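Long-range contacts in taurine dioxygenase (Burkholderia ambifaria, PDB 5VN6), which probably catalyses the oxygen-dependent hydroxylation of taurine as a metal-dependent, 2-oxoglutarate-dependent dioxygenase of the TfdA family: residues 13-18 against 245-250; 18-23 against 48-53; 118-123 against 254-259. All coordinates share one frame; numbering follows the deposited sequence.

In the fold
The three contacts run across the large sheet and onto the smaller one of the double-stranded beta-helix (cupin-type) core. Interactions 2 and 3 lie in the same seven-stranded mixed sheet, their centres about 10 Å apart, and meet where strand 49-52 pairs with strand 256-260. Interaction 1, about 9 Å from interaction 2 and about 15 Å from interaction 3, ties the loop leading into strand 20-23 to strand 246-249 of the smaller antiparallel sheet; Ile18 belongs to both interactions 1 and 2. Along the chain, interaction 2 is nested within the loop closed by interaction 1; interaction 3 opens after interaction 2 closes, and its segments alternate with those of interaction 1. Together they join the N-terminal strands to both core sheets.

Interaction 1: 13-18 against 245-250; sequences PLTCAI and YQVRWR
Thr15 OG1 is held by two hydrogen bonds, both inside its own loop: it donates to Ile18 O at 2.8 Å, along a lone pair in the carbonyl plane, and accepts from Ala17 N, which makes an ST turn. The hydroxyl can do both because chi1 (74°) sets OG1 between the backbone N and the carbonyl carbon. CG2, anti to the carbonyl carbon, is thereby turned to strand 246-249, where it lies 3.7 Å from Gln246 O.

No hydrogen bond crosses between the segments, so the loop rests on the strand through apolar branches. Val247 is at the centre of the contact, with its two methyls shared out between neighbours. CG2 meets Leu14 CD2 at 3.6 Å, while CB and CG1 lie against Ile18, whose side chain crosses that of valine at about a right angle. Ile18 CG2 also presses close to Tyr245 O, at 3.3 Å. The same CD2 of Leu14 reaches the rim of the Trp249 indole, 4.0 Å from CE3 and near the ring plane, so it abuts an edge.

Phe51 stacks on Trp249 and also touches Leu14, and Ile18 packs on Trp135 of the adjoining strand. Cys16 N bonds Asp271 of the second subunit. The loop between strands 10-13 and 20-23, with its ST turn, thus packs on edge strand 246-249 of the smaller sheet of a double-stranded beta-helix dioxygenase core.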
loop_
_atom_site.group_PDB
_atom_site.type_symbol
_atom_site.label_atom_id
_atom_site.label_comp_id
_atom_site.label_asym_id
_atom_site.label_seq_id
_atom_site.Cartn_x
_atom_site.Cartn_y
_atom_site.Cartn_z
ATOM N N PRO A 13 -1.086 -10.005 -16.244
ATOM C CA PRO A 13 -0.650 -8.954 -15.313
ATOM C C PRO A 13 -1.710 -8.677 -14.256
ATOM O O PRO A 13 -2.909 -8.759 -14.520
ATOM C CB PRO A 13 -0.427 -7.737 -16.220
ATOM C CG PRO A 13 -0.253 -8.307 -17.607
ATOM C CD PRO A 13 -1.080 -9.560 -17.649
ATOM N N LEU A 14 -1.254 -8.388 -13.038
ATOM C CA LEU A 14 -2.145 -8.062 -11.930
ATOM C C LEU A 14 -2.466 -6.576 -11.862
ATOM O O LEU A 14 -3.545 -6.204 -11.381
ATOM C CB LEU A 14 -1.523 -8.489 -10.591
ATOM C CG LEU A 14 -1.635 -9.953 -10.156
ATOM C CD1 LEU A 14 -0.754 -10.851 -11.029
ATOM C CD2 LEU A 14 -1.262 -10.091 -8.699
ATOM N N THR A 15 -1.520 -5.733 -12.279
ATOM C CA THR A 15 -1.624 -4.275 -12.317
ATOM C C THR A 15 -0.874 -3.811 -13.560
ATOM O O THR A 15 -0.158 -4.593 -14.192
ATOM C CB THR A 15 -0.994 -3.612 -11.080
ATOM O OG1 THR A 15 0.435 -3.692 -11.196
ATOM C CG2 THR A 15 -1.412 -4.329 -9.785
ATOM N N CYS A 16 -0.988 -2.523 -13.900
ATOM C CA CYS A 16 -0.250 -2.034 -15.065
ATOM C C CYS A 16 1.224 -1.797 -14.757
ATOM O O CYS A 16 2.043 -1.700 -15.677
ATOM C CB CYS A 16 -0.857 -0.728 -15.594
ATOM S SG CYS A 16 -2.549 -0.866 -16.196
ATOM N N ALA A 17 1.593 -1.734 -13.487
ATOM C CA ALA A 17 2.949 -1.349 -13.130
ATOM C C ALA A 17 3.847 -2.535 -12.814
ATOM O O ALA A 17 5.046 -2.464 -13.053
ATOM C CB ALA A 17 2.912 -0.411 -11.923
ATOM N N ILE A 18 3.303 -3.606 -12.250
ATOM C CA ILE A 18 4.143 -4.633 -11.651
ATOM C C ILE A 18 3.327 -5.886 -11.379
ATOM O O ILE A 18 2.180 -5.814 -10.913
ATOM C CB ILE A 18 4.817 -4.125 -10.355
ATOM C CG1 ILE A 18 5.675 -5.237 -9.731
ATOM C CG2 ILE A 18 3.782 -3.610 -9.332
ATOM C CD1 ILE A 18 6.661 -4.752 -8.669
ATOM N N TYR A 245 2.717 2.049 -7.737
ATOM C CA TYR A 245 3.889 1.227 -8.036
ATOM C C TYR A 245 3.780 -0.175 -7.465
ATOM O O TYR A 245 4.744 -0.948 -7.560
ATOM C CB TYR A 245 5.159 1.883 -7.470
ATOM C CG TYR A 245 5.363 3.319 -7.874
ATOM C CD1 TYR A 245 4.841 3.815 -9.083
ATOM C CD2 TYR A 245 6.093 4.189 -7.050
ATOM C CE1 TYR A 245 5.032 5.158 -9.454
ATOM C CE2 TYR A 245 6.294 5.506 -7.412
ATOM C CZ TYR A 245 5.769 5.986 -8.619
ATOM O OH TYR A 245 5.981 7.301 -8.964
ATOM N N GLN A 246 2.640 -0.519 -6.870
ATOM C CA GLN A 246 2.545 -1.656 -5.971
ATOM C C GLN A 246 1.673 -2.763 -6.551
ATOM O O GLN A 246 0.768 -2.533 -7.360
ATOM C CB GLN A 246 1.972 -1.237 -4.601
ATOM C CG GLN A 246 2.904 -0.352 -3.784
ATOM C CD GLN A 246 2.221 0.149 -2.518
ATOM O OE1 GLN A 246 1.050 -0.117 -2.305
ATOM N NE2 GLN A 246 2.929 0.926 -1.716
ATOM N N VAL A 247 1.938 -3.978 -6.074
ATOM C CA VAL A 247 1.031 -5.102 -6.245
ATOM C C VAL A 247 0.940 -5.806 -4.902
ATOM O O VAL A 247 1.895 -5.803 -4.120
ATOM C CB VAL A 247 1.482 -6.068 -7.372
ATOM C CG1 VAL A 247 2.892 -6.696 -7.098
ATOM C CG2 VAL A 247 0.453 -7.152 -7.590
ATOM N N ARG A 248 -0.224 -6.394 -4.625
ATOM C CA ARG A 248 -0.483 -7.104 -3.377
ATOM C C ARG A 248 -0.935 -8.518 -3.695
ATOM O O ARG A 248 -1.868 -8.710 -4.472
ATOM C CB ARG A 248 -1.542 -6.389 -2.522
ATOM C CG ARG A 248 -1.847 -7.124 -1.209
ATOM C CD ARG A 248 -2.253 -6.167 -0.103
ATOM N NE ARG A 248 -2.625 -6.862 1.128
ATOM C CZ ARG A 248 -2.733 -6.274 2.320
ATOM N NH1 ARG A 248 -3.071 -6.984 3.390
ATOM N NH2 ARG A 248 -2.488 -4.981 2.451
ATOM N N TRP A 249 -0.269 -9.506 -3.098
ATOM C CA TRP A 249 -0.496 -10.903 -3.428
ATOM C C TRP A 249 -1.017 -11.625 -2.200
ATOM O O TRP A 249 -0.492 -11.437 -1.096
ATOM C CB TRP A 249 0.796 -11.557 -3.930
ATOM C CG TRP A 249 0.735 -13.031 -4.190
ATOM C CD1 TRP A 249 1.349 -14.025 -3.458
ATOM C CD2 TRP A 249 0.065 -13.693 -5.275
ATOM N NE1 TRP A 249 1.088 -15.247 -4.013
ATOM C CE2 TRP A 249 0.301 -15.081 -5.124
ATOM C CE3 TRP A 249 -0.726 -13.251 -6.344
ATOM C CZ2 TRP A 249 -0.204 -16.031 -6.023
ATOM C CZ3 TRP A 249 -1.240 -14.204 -7.234
ATOM C CH2 TRP A 249 -0.964 -15.574 -7.068
ATOM N N ARG A 250 -2.061 -12.427 -2.391
ATOM C CA ARG A 250 -2.640 -13.228 -1.323
ATOM C C ARG A 250 -2.199 -14.670 -1.491
ATOM O O ARG A 250 -2.373 -15.250 -2.567
ATOM C CB ARG A 250 -4.161 -13.149 -1.328
ATOM C CG ARG A 250 -4.761 -13.916 -0.182
ATOM C CD ARG A 250 -6.251 -13.644 -0.064
ATOM N NE ARG A 250 -6.845 -14.494 0.950
ATOM C CZ ARG A 250 -8.130 -14.466 1.292
ATOM N NH1 ARG A 250 -8.966 -13.619 0.694
ATOM N NH2 ARG A 250 -8.571 -15.284 2.235
#

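Interaction 2: 18-23 against 48-53; sequences IGAELL and RVLFLR
Extended torsions carry Glu21 out over the neighbouring strand: CG is anti to the backbone N (chi1 179°) and the chain runs on straight. In Arg53, chi1 (-58°) sets CG anti to the carbonyl carbon, 3.3 Å from Glu21 OE2, and a bend at chi2 then turns the guanidinium aside. Carboxylate and guanidinium planes stand perpendicular, and OE2 remains 4.7 Å from Arg53 NE. One water ties the carboxylate to backbone, donating to Glu21 OE2 and Leu22 O and accepting from Arg53 N; another joins the charged groups, donating to Glu21 OE1 and accepting from Arg53 NE, in the guanidinium plane at its edge.

Strands 20-23 and 49-52 pair in parallel, their axes splayed by 42°, with Ala20 bridged to Leu50 and Glu21 to Phe51. The straightest bond is Leu22 N to Phe51 O, 2.8 Å and nearly along the C=O axis; Phe51 N to Ala20 O and Ala20 N to Val49 O complete the set. Leu22 adds apolar grip, CD1 to Leu50 CD1 at 3.9 Å and CB to Leu52 CG. Gly19 CA approaches Val49 O at 3.3 Å; at its backbone angles a CB would jam against Ile18 O and sit tight against the Phe51 ring.

Arg53 NH1 is anchored by the backbone carbonyl of Arg250 and the hydroxyl of Ser255. A single water couples the opposite charges, which should stabilise the ionised carboxylate.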
loop_
_atom_site.group_PDB
_atom_site.type_symbol
_atom_site.label_atom_id
_atom_site.label_comp_id
_atom_site.label_asym_id
_atom_site.label_seq_id
_atom_site.Cartn_x
_atom_site.Cartn_y
_atom_site.Cartn_z
ATOM N N ILE A 18 3.303 -3.606 -12.250
ATOM C CA ILE A 18 4.143 -4.633 -11.651
ATOM C C ILE A 18 3.327 -5.886 -11.379
ATOM O O ILE A 18 2.180 -5.814 -10.913
ATOM C CB ILE A 18 4.817 -4.125 -10.355
ATOM C CG1 ILE A 18 5.675 -5.237 -9.731
ATOM C CG2 ILE A 18 3.782 -3.610 -9.332
ATOM C CD1 ILE A 18 6.661 -4.752 -8.669
ATOM N N GLY A 19 3.930 -7.040 -11.666
ATOM C CA GLY A 19 3.369 -8.320 -11.275
ATOM C C GLY A 19 2.558 -8.974 -12.363
ATOM O O GLY A 19 1.800 -8.296 -13.062
ATOM N N ALA A 20 2.716 -10.289 -12.512
ATOM C CA ALA A 20 1.901 -11.077 -13.427
ATOM C C ALA A 20 1.842 -12.513 -12.931
ATOM O O ALA A 20 2.822 -13.029 -12.383
ATOM C CB ALA A 20 2.450 -11.068 -14.856
ATOM N N GLU A 21 0.686 -13.148 -13.134
ATOM C CA GLU A 21 0.508 -14.555 -12.820
ATOM C C GLU A 21 0.785 -15.387 -14.065
ATOM O O GLU A 21 0.371 -15.036 -15.175
ATOM C CB GLU A 21 -0.909 -14.851 -12.286
ATOM C CG GLU A 21 -1.103 -16.341 -11.975
ATOM C CD GLU A 21 -2.403 -16.688 -11.238
ATOM O OE1 GLU A 21 -3.148 -15.770 -10.841
ATOM O OE2 GLU A 21 -2.695 -17.902 -11.089
ATOM N N LEU A 22 1.503 -16.485 -13.870
ATOM C CA LEU A 22 1.781 -17.442 -14.925
ATOM C C LEU A 22 0.784 -18.582 -14.804
ATOM O O LEU A 22 0.672 -19.193 -13.739
ATOM C CB LEU A 22 3.214 -17.967 -14.800
ATOM C CG LEU A 22 4.336 -16.930 -14.889
ATOM C CD1 LEU A 22 5.686 -17.639 -15.029
ATOM C CD2 LEU A 22 4.105 -15.969 -16.048
ATOM N N LEU A 23 0.072 -18.872 -15.888
ATOM C CA LEU A 23 -0.929 -19.928 -15.915
ATOM C C LEU A 23 -0.526 -21.007 -16.913
ATOM O O LEU A 23 0.163 -20.740 -17.903
ATOM C CB LEU A 23 -2.306 -19.375 -16.282
ATOM C CG LEU A 23 -2.805 -18.296 -15.310
ATOM C CD1 LEU A 23 -3.524 -17.231 -16.064
ATOM C CD2 LEU A 23 -3.730 -18.912 -14.280
ATOM N N ARG A 48 8.797 -7.790 -13.072
ATOM C CA ARG A 48 9.473 -7.627 -11.781
ATOM C C ARG A 48 9.200 -8.764 -10.796
ATOM O O ARG A 48 10.114 -9.192 -10.075
ATOM C CB ARG A 48 9.108 -6.284 -11.134
ATOM C CG ARG A 48 9.039 -5.076 -12.084
ATOM C CD ARG A 48 10.262 -4.914 -12.935
ATOM N NE ARG A 48 10.139 -3.795 -13.860
ATOM C CZ ARG A 48 11.127 -3.371 -14.643
ATOM N NH1 ARG A 48 12.303 -3.974 -14.594
ATOM N NH2 ARG A 48 10.948 -2.337 -15.455
ATOM N N VAL A 49 7.959 -9.252 -10.736
ATOM C CA VAL A 49 7.587 -10.340 -9.834
ATOM C C VAL A 49 6.559 -11.217 -10.539
ATOM O O VAL A 49 5.614 -10.707 -11.148
ATOM C CB VAL A 49 7.051 -9.820 -8.476
ATOM C CG1 VAL A 49 5.841 -8.900 -8.649
ATOM C CG2 VAL A 49 6.705 -11.007 -7.526
ATOM N N LEU A 50 6.752 -12.539 -10.465
ATOM C CA LEU A 50 5.870 -13.512 -11.101
ATOM C C LEU A 50 5.220 -14.385 -10.036
ATOM O O LEU A 50 5.865 -14.755 -9.051
ATOM C CB LEU A 50 6.629 -14.396 -12.112
ATOM C CG LEU A 50 7.302 -13.717 -13.311
ATOM C CD1 LEU A 50 8.171 -14.720 -14.097
ATOM C CD2 LEU A 50 6.255 -13.060 -14.228
ATOM N N PHE A 51 3.944 -14.708 -10.236
ATOM C CA PHE A 51 3.167 -15.500 -9.293
ATOM C C PHE A 51 2.621 -16.750 -9.966
ATOM O O PHE A 51 2.243 -16.728 -11.144
ATOM C CB PHE A 51 1.992 -14.688 -8.711
ATOM C CG PHE A 51 2.410 -13.397 -8.078
ATOM C CD1 PHE A 51 3.035 -13.392 -6.850
ATOM C CD2 PHE A 51 2.173 -12.182 -8.717
ATOM C CE1 PHE A 51 3.422 -12.217 -6.269
ATOM C CE2 PHE A 51 2.559 -10.998 -8.146
ATOM C CZ PHE A 51 3.189 -11.006 -6.916
ATOM N N LEU A 52 2.572 -17.839 -9.210
ATOM C CA LEU A 52 1.982 -19.075 -9.695
ATOM C C LEU A 52 1.165 -19.711 -8.581
ATOM O O LEU A 52 1.555 -19.659 -7.412
ATOM C CB LEU A 52 3.055 -20.057 -10.181
ATOM C CG LEU A 52 3.921 -19.633 -11.371
ATOM C CD1 LEU A 52 5.164 -18.830 -10.940
ATOM C CD2 LEU A 52 4.326 -20.855 -12.154
ATOM N N ARG A 53 0.046 -20.327 -8.947
ATOM C CA ARG A 53 -0.772 -21.101 -8.023
ATOM C C ARG A 53 -0.499 -22.584 -8.208
ATOM O O ARG A 53 0.010 -23.016 -9.244
ATOM C CB ARG A 53 -2.267 -20.839 -8.242
ATOM C CG ARG A 53 -2.696 -19.375 -8.091
ATOM C CD ARG A 53 -2.774 -18.968 -6.628
ATOM N NE ARG A 53 -3.426 -17.667 -6.470
ATOM C CZ ARG A 53 -3.292 -16.889 -5.399
ATOM N NH1 ARG A 53 -2.510 -17.276 -4.391
ATOM N NH2 ARG A 53 -3.912 -15.713 -5.352
HETATM O O HOH W 1 -0.962 -19.726 -11.618
HETATM O O HOH W 2 -4.671 -16.238 -8.744
#

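Interaction 3: 118-123 against 254-259; sequences GCVLRC and NSVAIW
A cysteine laid over an indole is the striking feature here. Cys119 CB sits above one face of Trp259, 3.7 Å from the centroid of the six-membered ring and offset toward its rim, a CH-pi contact. SG, anti to the backbone N, makes an oblique sulfur-aromatic contact with the same ring. Trp259 reaches this position because chi1 (70°) places CG in the crowded site between backbone N and carbonyl carbon, swinging the indole back across strand 118-125. Leu121 CB approaches from another direction, meeting CZ3 of Trp259 at the ring edge, 3.6 Å away.

The strands are antiparallel. Leu121 and Ala257 form the tightest hydrogen-bonded pair, Leu121 N to Ala257 O and Ala257 N to Leu121 O both being 2.8 Å. At the Cys119-Trp259 pair the grip loosens: Cys119 N to Trp259 O is weak, at 3.3 Å. Beyond the other end, Cys123 N bonds Ser255 O and Asn254 N bonds Cys123 O. Gly118 lies so near Trp259 O that a CB would collide with it.

On the other face, Val120 CG1 meets Val256 CG1 at 3.8 Å, and Val256 CG2 lies against the aliphatic stem of Arg122. The arginine bends at chi3, its NH1 bonded to Gln55 O; its guanidinium runs almost parallel to the Asn254 amide, 14° apart, without a hydrogen bond between them.

Trp259 also meets the ring of His266, a magnesium ligand, and its side chain is about 4 Å from that of Asp108, another ligand. The sulfur-and-methylene packing places Cys119 against an indole beside two metal ligands, consistent with a second-shell position for the ring.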
loop_
_atom_site.group_PDB
_atom_site.type_symbol
_atom_site.label_atom_id
_atom_site.label_comp_id
_atom_site.label_asym_id
_atom_site.label_seq_id
_atom_site.Cartn_x
_atom_site.Cartn_y
_atom_site.Cartn_z
ATOM N N GLY A 118 17.515 -12.198 -6.374
ATOM C CA GLY A 118 16.093 -12.438 -6.247
ATOM C C GLY A 118 15.864 -13.721 -5.486
ATOM O O GLY A 118 16.792 -14.270 -4.875
ATOM N N CYS A 119 14.635 -14.223 -5.592
ATOM C CA CYS A 119 14.159 -15.273 -4.709
ATOM C C CYS A 119 12.997 -16.025 -5.353
ATOM O O CYS A 119 12.193 -15.450 -6.098
ATOM C CB CYS A 119 13.724 -14.650 -3.374
ATOM S SG CYS A 119 13.208 -15.797 -2.105
ATOM N N VAL A 120 12.907 -17.313 -5.037
ATOM C CA VAL A 120 11.754 -18.144 -5.369
ATOM C C VAL A 120 11.151 -18.609 -4.055
ATOM O O VAL A 120 11.772 -19.391 -3.323
ATOM C CB VAL A 120 12.115 -19.344 -6.253
ATOM C CG1 VAL A 120 10.854 -20.156 -6.530
ATOM C CG2 VAL A 120 12.812 -18.897 -7.558
ATOM N N LEU A 121 9.946 -18.139 -3.758
ATOM C CA LEU A 121 9.312 -18.300 -2.457
ATOM C C LEU A 121 8.038 -19.116 -2.611
ATOM O O LEU A 121 7.183 -18.774 -3.433
ATOM C CB LEU A 121 9.000 -16.925 -1.848
ATOM C CG LEU A 121 8.266 -16.905 -0.497
ATOM C CD1 LEU A 121 9.073 -17.632 0.576
ATOM C CD2 LEU A 121 7.942 -15.480 -0.048
ATOM N N ARG A 122 7.904 -20.195 -1.833
ATOM C CA ARG A 122 6.723 -21.047 -1.905
ATOM C C ARG A 122 6.013 -21.100 -0.555
ATOM O O ARG A 122 6.651 -21.232 0.493
ATOM C CB ARG A 122 7.068 -22.484 -2.365
ATOM C CG ARG A 122 5.825 -23.374 -2.402
ATOM C CD ARG A 122 5.961 -24.642 -3.218
ATOM N NE ARG A 122 6.728 -25.650 -2.519
ATOM C CZ ARG A 122 6.521 -26.955 -2.610
ATOM N NH1 ARG A 122 5.538 -27.432 -3.372
ATOM N NH2 ARG A 122 7.309 -27.782 -1.933
ATOM N N CYS A 123 4.687 -21.013 -0.583
ATOM C CA CYS A 123 3.887 -21.148 0.630
ATOM C C CYS A 123 3.526 -22.613 0.811
ATOM O O CYS A 123 2.876 -23.205 -0.056
ATOM C CB CYS A 123 2.619 -20.296 0.554
ATOM S SG CYS A 123 1.531 -20.432 2.013
ATOM N N ASN A 254 0.879 -23.953 -1.667
ATOM C CA ASN A 254 1.687 -24.215 -2.860
ATOM C C ASN A 254 1.671 -23.069 -3.863
ATOM O O ASN A 254 1.919 -23.286 -5.057
ATOM C CB ASN A 254 1.279 -25.520 -3.546
ATOM C CG ASN A 254 1.682 -26.729 -2.748
ATOM O OD1 ASN A 254 2.660 -26.683 -1.999
ATOM N ND2 ASN A 254 0.951 -27.822 -2.908
ATOM N N SER A 255 1.386 -21.854 -3.408
ATOM C CA SER A 255 1.590 -20.670 -4.228
ATOM C C SER A 255 3.070 -20.289 -4.204
ATOM O O SER A 255 3.779 -20.532 -3.221
ATOM C CB SER A 255 0.740 -19.502 -3.716
ATOM O OG SER A 255 -0.638 -19.670 -4.028
ATOM N N VAL A 256 3.536 -19.692 -5.301
ATOM C CA VAL A 256 4.944 -19.362 -5.485
ATOM C C VAL A 256 5.050 -17.931 -5.994
ATOM O O VAL A 256 4.240 -17.496 -6.826
ATOM C CB VAL A 256 5.632 -20.364 -6.451
ATOM C CG1 VAL A 256 7.051 -19.924 -6.814
ATOM C CG2 VAL A 256 5.665 -21.752 -5.840
ATOM N N ALA A 257 6.018 -17.185 -5.454
ATOM C CA ALA A 257 6.422 -15.878 -5.962
ATOM C C ALA A 257 7.872 -15.962 -6.417
ATOM O O ALA A 257 8.716 -16.527 -5.712
ATOM C CB ALA A 257 6.291 -14.773 -4.911
ATOM N N ILE A 258 8.154 -15.413 -7.595
ATOM C CA ILE A 258 9.514 -15.244 -8.097
ATOM C C ILE A 258 9.711 -13.756 -8.325
ATOM O O ILE A 258 8.939 -13.146 -9.072
ATOM C CB ILE A 258 9.742 -15.999 -9.424
ATOM C CG1 ILE A 258 9.196 -17.430 -9.378
ATOM C CG2 ILE A 258 11.220 -15.940 -9.821
ATOM C CD1 ILE A 258 8.918 -18.025 -10.766
ATOM N N TRP A 259 10.747 -13.166 -7.720
ATOM C CA TRP A 259 10.928 -11.732 -7.926
ATOM C C TRP A 259 12.381 -11.336 -8.140
ATOM O O TRP A 259 13.320 -11.991 -7.659
ATOM C CB TRP A 259 10.332 -10.894 -6.781
ATOM C CG TRP A 259 11.028 -10.947 -5.449
ATOM C CD1 TRP A 259 11.995 -10.094 -4.981
ATOM C CD2 TRP A 259 10.740 -11.859 -4.378
ATOM N NE1 TRP A 259 12.352 -10.449 -3.691
ATOM C CE2 TRP A 259 11.588 -11.519 -3.297
ATOM C CE3 TRP A 259 9.854 -12.937 -4.234
ATOM C CZ2 TRP A 259 11.574 -12.222 -2.084
ATOM C CZ3 TRP A 259 9.834 -13.629 -3.030
ATOM C CH2 TRP A 259 10.695 -13.268 -1.969
#